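Putative phophotriesterase (Proteus mirabilis, PDB 3RHG) probably hydrolyses ester bonds at a site holding two zinc ions, as a metal-dependent hydrolase of the phosphotriesterase family. Local coordinates at residues Gly165-Ser170 with Met196-Pro201; Ile225-Ser230 with Val248-Asp253. All coordinates share one frame; numbering follows the deposited sequence.

Interaction 1 of 2, residues Gly165-Ser170 with Met196-Pro201. With ZN (zinc ion), chain C; ZN (zinc ion), chain B.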
loop_
_atom_site.group_PDB
_atom_site.type_symbol
_atom_site.label_atom_id
_atom_site.label_comp_id
_atom_site.label_asym_id
_atom_site.label_seq_id
_atom_site.Cartn_x
_atom_site.Cartn_y
_atom_site.Cartn_z
ATOM N N GLY A 165 21.991 -17.661 8.500
ATOM C CA GLY A 165 21.333 -16.347 8.477
ATOM C C GLY A 165 20.043 -16.346 9.264
ATOM O O GLY A 165 19.767 -17.316 9.966
ATOM N N GLU A 166 19.276 -15.252 9.188
ATOM C CA GLU A 166 19.749 -14.004 8.597
ATOM C C GLU A 166 20.701 -13.292 9.568
ATOM O O GLU A 166 20.357 -13.057 10.747
ATOM C CB GLU A 166 18.590 -13.103 8.169
ATOM C CG GLU A 166 17.619 -12.685 9.270
ATOM C CD GLU A 166 16.553 -11.727 8.722
ATOM O OE1 GLU A 166 16.927 -10.633 8.262
ATOM O OE2 GLU A 166 15.354 -12.070 8.712
ATOM N N ILE A 167 21.914 -13.018 9.100
ATOM C CA ILE A 167 22.980 -12.504 9.967
ATOM C C ILE A 167 22.755 -11.019 10.178
ATOM O O ILE A 167 22.667 -10.246 9.223
ATOM C CB ILE A 167 24.379 -12.741 9.372
ATOM C CG1 ILE A 167 24.593 -14.227 9.068
ATOM C CG2 ILE A 167 25.494 -12.181 10.312
ATOM C CD1 ILE A 167 24.537 -15.143 10.320
ATOM N N GLY A 168 22.685 -10.598 11.435
ATOM C CA GLY A 168 22.281 -9.219 11.727
ATOM C C GLY A 168 23.359 -8.162 11.518
ATOM O O GLY A 168 24.357 -8.118 12.268
ATOM N N VAL A 169 23.144 -7.284 10.530
ATOM C CA VAL A 169 23.937 -6.057 10.396
ATOM C C VAL A 169 22.958 -4.912 10.642
ATOM O O VAL A 169 22.050 -4.675 9.833
ATOM C CB VAL A 169 24.573 -5.902 8.981
ATOM C CG1 VAL A 169 25.301 -4.546 8.832
ATOM C CG2 VAL A 169 25.505 -7.078 8.667
ATOM N N SER A 170 23.087 -4.223 11.779
ATOM C CA SER A 170 22.135 -3.182 12.120
ATOM C C SER A 170 22.589 -1.851 11.498
ATOM O O SER A 170 23.675 -1.772 10.931
ATOM C CB SER A 170 22.060 -3.015 13.649
ATOM O OG SER A 170 23.231 -2.337 14.106
ATOM N N MET A 196 24.596 -17.996 2.725
ATOM C CA MET A 196 24.597 -17.091 3.864
ATOM C C MET A 196 23.778 -15.877 3.478
ATOM O O MET A 196 24.082 -15.228 2.477
ATOM C CB MET A 196 26.025 -16.653 4.193
ATOM C CG MET A 196 26.087 -15.810 5.458
ATOM S SD MET A 196 27.690 -14.955 5.602
ATOM C CE MET A 196 28.859 -16.252 5.278
ATOM N N ASN A 197 22.741 -15.594 4.263
ATOM C CA ASN A 197 21.813 -14.498 4.021
ATOM C C ASN A 197 22.087 -13.420 5.051
ATOM O O ASN A 197 22.037 -13.705 6.261
ATOM C CB ASN A 197 20.393 -15.032 4.148
ATOM C CG ASN A 197 19.323 -14.025 3.781
ATOM O OD1 ASN A 197 18.387 -13.863 4.543
ATOM N ND2 ASN A 197 19.409 -13.403 2.585
ATOM N N ILE A 198 22.428 -12.216 4.584
ATOM C CA ILE A 198 22.785 -11.128 5.498
ATOM C C ILE A 198 21.613 -10.173 5.652
ATOM O O ILE A 198 21.171 -9.568 4.691
ATOM C CB ILE A 198 24.014 -10.318 4.987
ATOM C CG1 ILE A 198 25.165 -11.249 4.556
ATOM C CG2 ILE A 198 24.495 -9.302 6.046
ATOM C CD1 ILE A 198 25.656 -12.124 5.619
ATOM N N HIS A 199 21.149 -9.988 6.886
ATOM C CA HIS A 199 20.211 -8.929 7.163
ATOM C C HIS A 199 20.972 -7.616 7.010
ATOM O O HIS A 199 21.868 -7.310 7.814
ATOM C CB HIS A 199 19.680 -9.038 8.604
ATOM C CG HIS A 199 18.992 -7.794 9.078
ATOM N ND1 HIS A 199 17.627 -7.617 8.992
ATOM C CD2 HIS A 199 19.484 -6.660 9.646
ATOM C CE1 HIS A 199 17.310 -6.424 9.473
ATOM N NE2 HIS A 199 18.419 -5.827 9.880
ATOM N N MET A 200 20.644 -6.850 5.980
ATOM C CA MET A 200 21.249 -5.539 5.776
ATOM C C MET A 200 20.324 -4.469 6.305
ATOM O O MET A 200 19.110 -4.634 6.304
ATOM C CB MET A 200 21.492 -5.272 4.284
ATOM C CG MET A 200 22.503 -6.241 3.695
ATOM S SD MET A 200 24.179 -6.045 4.361
ATOM C CE MET A 200 24.604 -4.481 3.581
ATOM N N PRO A 201 20.907 -3.347 6.734
ATOM C CA PRO A 201 20.087 -2.174 7.058
ATOM C C PRO A 201 19.696 -1.529 5.731
ATOM O O PRO A 201 20.494 -0.824 5.121
ATOM C CB PRO A 201 21.035 -1.303 7.879
ATOM C CG PRO A 201 22.434 -1.694 7.391
ATOM C CD PRO A 201 22.350 -3.149 6.988
HETATM ZN ZN ZN C . 16.205 -8.854 8.259
HETATM ZN ZN ZN B . 13.592 -11.665 7.592
#

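Interaction 2 of 2, residues Ile225-Ser230 with Val248-Asp253. With ZN (zinc ion), chain C; BEZ (benzoic acid), chain D.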
loop_
_atom_site.group_PDB
_atom_site.type_symbol
_atom_site.label_atom_id
_atom_site.label_comp_id
_atom_site.label_asym_id
_atom_site.label_seq_id
_atom_site.Cartn_x
_atom_site.Cartn_y
_atom_site.Cartn_z
ATOM N N ILE A 225 26.525 -15.983 -1.169
ATOM C CA ILE A 225 26.114 -14.894 -0.270
ATOM C C ILE A 225 24.959 -14.107 -0.883
ATOM O O ILE A 225 25.004 -13.740 -2.065
ATOM C CB ILE A 225 27.305 -13.956 0.012
ATOM C CG1 ILE A 225 28.327 -14.726 0.888
ATOM C CG2 ILE A 225 26.859 -12.644 0.725
ATOM C CD1 ILE A 225 29.651 -14.116 0.911
ATOM N N SER A 226 23.925 -13.849 -0.083
ATOM C CA SER A 226 22.840 -12.971 -0.497
ATOM C C SER A 226 22.676 -11.807 0.463
ATOM O O SER A 226 22.760 -11.979 1.702
ATOM C CB SER A 226 21.518 -13.735 -0.633
ATOM O OG SER A 226 21.209 -14.399 0.584
ATOM N N LEU A 227 22.447 -10.632 -0.112
ATOM C CA LEU A 227 22.193 -9.443 0.690
ATOM C C LEU A 227 20.682 -9.248 0.822
ATOM O O LEU A 227 20.021 -8.892 -0.134
ATOM C CB LEU A 227 22.886 -8.194 0.104
ATOM C CG LEU A 227 24.407 -8.312 -0.060
ATOM C CD1 LEU A 227 25.007 -6.978 -0.571
ATOM C CD2 LEU A 227 25.036 -8.701 1.292
ATOM N N ALA A 228 20.134 -9.513 2.002
ATOM C CA ALA A 228 18.706 -9.321 2.238
ATOM C C ALA A 228 18.350 -7.829 2.267
ATOM O O ALA A 228 19.197 -6.965 2.465
ATOM C CB ALA A 228 18.286 -9.962 3.585
ATOM N N HIS A 229 17.074 -7.556 2.078
ATOM C CA HIS A 229 16.522 -6.221 2.186
ATOM C C HIS A 229 17.231 -5.248 1.236
ATOM O O HIS A 229 17.560 -4.112 1.591
ATOM C CB HIS A 229 16.608 -5.735 3.639
ATOM C CG HIS A 229 16.210 -6.765 4.649
ATOM N ND1 HIS A 229 15.178 -7.654 4.438
ATOM C CD2 HIS A 229 16.699 -7.046 5.880
ATOM C CE1 HIS A 229 15.063 -8.459 5.481
ATOM N NE2 HIS A 229 15.961 -8.102 6.381
ATOM N N SER A 230 17.462 -5.703 0.010
ATOM C CA SER A 230 18.004 -4.829 -1.007
ATOM C C SER A 230 16.917 -3.888 -1.542
ATOM O O SER A 230 17.236 -2.918 -2.234
ATOM C CB SER A 230 18.588 -5.666 -2.158
ATOM O OG SER A 230 19.688 -6.458 -1.711
ATOM N N VAL A 248 27.833 -11.207 -5.616
ATOM C CA VAL A 248 26.840 -11.691 -4.671
ATOM C C VAL A 248 25.429 -11.599 -5.235
ATOM O O VAL A 248 25.203 -10.967 -6.279
ATOM C CB VAL A 248 26.904 -10.909 -3.328
ATOM C CG1 VAL A 248 28.310 -11.041 -2.729
ATOM C CG2 VAL A 248 26.440 -9.441 -3.511
ATOM N N TRP A 249 24.478 -12.215 -4.530
ATOM C CA TRP A 249 23.074 -12.123 -4.886
ATOM C C TRP A 249 22.431 -10.932 -4.201
ATOM O O TRP A 249 22.695 -10.677 -3.013
ATOM C CB TRP A 249 22.333 -13.382 -4.431
ATOM C CG TRP A 249 22.781 -14.648 -5.073
ATOM C CD1 TRP A 249 23.864 -15.409 -4.731
ATOM C CD2 TRP A 249 22.140 -15.332 -6.169
ATOM N NE1 TRP A 249 23.937 -16.525 -5.543
ATOM C CE2 TRP A 249 22.877 -16.513 -6.411
ATOM C CE3 TRP A 249 20.987 -15.085 -6.920
ATOM C CZ2 TRP A 249 22.533 -17.421 -7.429
ATOM C CZ3 TRP A 249 20.646 -15.989 -7.945
ATOM C CH2 TRP A 249 21.409 -17.154 -8.165
ATOM N N LEU A 250 21.596 -10.191 -4.918
ATOM C CA LEU A 250 20.750 -9.197 -4.274
ATOM C C LEU A 250 19.379 -9.805 -4.070
ATOM O O LEU A 250 18.767 -10.296 -5.012
ATOM C CB LEU A 250 20.639 -7.900 -5.096
ATOM C CG LEU A 250 21.932 -7.080 -5.189
ATOM C CD1 LEU A 250 21.628 -5.720 -5.860
ATOM C CD2 LEU A 250 22.566 -6.861 -3.824
ATOM N N GLU A 251 18.885 -9.752 -2.840
ATOM C CA GLU A 251 17.585 -10.309 -2.521
ATOM C C GLU A 251 16.590 -9.187 -2.254
ATOM O O GLU A 251 16.804 -8.334 -1.366
ATOM C CB GLU A 251 17.697 -11.209 -1.292
ATOM C CG GLU A 251 16.385 -11.783 -0.800
ATOM C CD GLU A 251 16.638 -12.734 0.344
ATOM O OE1 GLU A 251 16.618 -12.317 1.540
ATOM O OE2 GLU A 251 16.917 -13.904 0.043
ATOM N N PHE A 252 15.522 -9.171 -3.050
ATOM C CA PHE A 252 14.407 -8.261 -2.893
ATOM C C PHE A 252 13.371 -9.061 -2.162
ATOM O O PHE A 252 12.577 -9.786 -2.772
ATOM C CB PHE A 252 13.904 -7.768 -4.262
ATOM C CG PHE A 252 14.875 -6.844 -4.958
ATOM C CD1 PHE A 252 14.670 -5.466 -4.954
ATOM C CD2 PHE A 252 16.000 -7.354 -5.602
ATOM C CE1 PHE A 252 15.581 -4.602 -5.588
ATOM C CE2 PHE A 252 16.914 -6.519 -6.246
ATOM C CZ PHE A 252 16.703 -5.133 -6.254
ATOM N N ASP A 253 13.411 -8.982 -0.836
ATOM C CA ASP A 253 12.580 -9.843 -0.014
ATOM C C ASP A 253 11.465 -9.071 0.708
ATOM O O ASP A 253 10.853 -9.603 1.641
ATOM C CB ASP A 253 13.460 -10.589 1.006
ATOM C CG ASP A 253 14.427 -9.672 1.713
ATOM O OD1 ASP A 253 14.021 -8.536 1.991
ATOM O OD2 ASP A 253 15.596 -10.057 1.944
HETATM ZN ZN ZN C . 16.205 -8.854 8.259
HETATM C C BEZ D . 14.195 -3.465 9.149
HETATM O O1 BEZ D . 15.432 -3.513 8.975
HETATM O O2 BEZ D . 13.727 -2.776 10.086
HETATM C C1 BEZ D . 13.268 -4.219 8.249
HETATM C C2 BEZ D . 13.762 -5.107 7.290
HETATM C C3 BEZ D . 12.877 -5.810 6.473
HETATM C C4 BEZ D . 11.509 -5.611 6.596
HETATM C C5 BEZ D . 11.023 -4.715 7.544
HETATM C C6 BEZ D . 11.894 -4.019 8.378
#

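Interaction 1 of 2, residues Gly165-Ser170 with Met196-Pro201
The carboxylate of Glu-166 overlaps the imidazole of His-199 at one edge, with OE1 near the ring plane and the two flat groups turned 48° apart. OE1 and ND1 lie 3.2 Å from each other because they share a zinc ion: Glu-166 OE1 binds it at 1.9 Å, His-199 ND1 at 2.0 Å. The other carboxylate oxygen, OE2, binds the second zinc, so Glu-166 bridges the pair; His-23, His-25 and Asp-294 bind that second ion too. The glutamate follows a cis peptide after Gly-165, and its CG sits between the backbone N and carbonyl carbon (chi1 59°), from where the chain runs out extended toward the metals. The backbones form a parallel pair, strands 163-168 and 195-199 of the (beta/alpha)8 barrel that the amidohydrolases share, joined through helix 175-188 as a beta-alpha-beta unit. Ile-167 N donates to Asn-197 O, His-199 N to Ile-167 O, and Val-169 N to His-199 O, pairing Ile-167 with Ile-198 and Gly-168 with His-199. On the helix-covered side, CD1 of Ile-198 comes obliquely against CB of Ile-167 at 4.0 Å, while CG2 of Ile-198 meets CG2 of Val-169 at 3.6 Å. The other branch of Val-169, CG1, packs on CD of Pro-201 at 3.7 Å. Asn-197 OD1 is hydrogen-bonded to His-23 ND1, a second-shell hold on a metal ligand, and Asn-197 ND2 bonds to Ser-226 and Glu-251.

Interaction 2 of 2, residues Ile225-Ser230 with Val248-Asp253
Two torsions bring His-229 and Asp-253 together: in the aspartate CG lies between the backbone N and carbonyl carbon (chi1 47°), and in the histidine CG stands beside its own backbone N (chi1 -44°). The carboxylate can then grip one residue twice. His-229 ND1 donates to OD1 of Asp-253 at 2.8 Å, and His-229 N to Asp-253 OD2 at 2.9 Å; both oxygens are met on their syn sides, though from out of the carboxylate plane, and the ring and carboxylate planes stand 70° apart. With ND1 bonded to Asp-253 and NE2 bound to a zinc ion at 2.0 Å, the ring is held at both nitrogens. The carboxylate is thus a second-shell group that positions a metal ligand. Ala-228 CB lies over the centre of one face of the imidazole, and C3 of the bound benzoic acid lies 3.5 Å above the opposite face. Further back, Leu-227 O accepts from Glu-251 N and from Ser-230 OG, which approach from opposite faces of its plane, while Ser-230 N bonds to Glu-251 O at 3.0 Å. Leu-227 CD1 reaches CD2 of Leu-250 and CG2 of Val-248, both at 4.1 Å. Strands 225-227 and 249-252 are parallel neighbours in the (beta/alpha)8 barrel, connected by helix 237-245, which touches Leu-250 and Phe-252; Trp-249 leans on helix 336-343, and strand 195-199 flanks strand 225-227 on its other side.

How the interactions relate
Read from the N terminus, strand 163-168 comes first, and interaction 1 closes the loop that leaves it through helix 175-188 and returns on strand 195-199. Helix 207-217 then leads to strand 225-227, where interaction 2 opens; it closes after helix 237-245, on strand 249-252. The two loops follow in series, neither enclosing nor crossing the other, and together they tie four successive strands of the barrel wall. Strands 195-199 and 225-227 lie side by side: Ala-228 N bonds to Ile-198 O. At the C-terminal ends of the strands, interaction 1 contributes Glu-166 and His-199 to one shared zinc ion, and interaction 2 adds His-229, from the turn that follows strand 225-227.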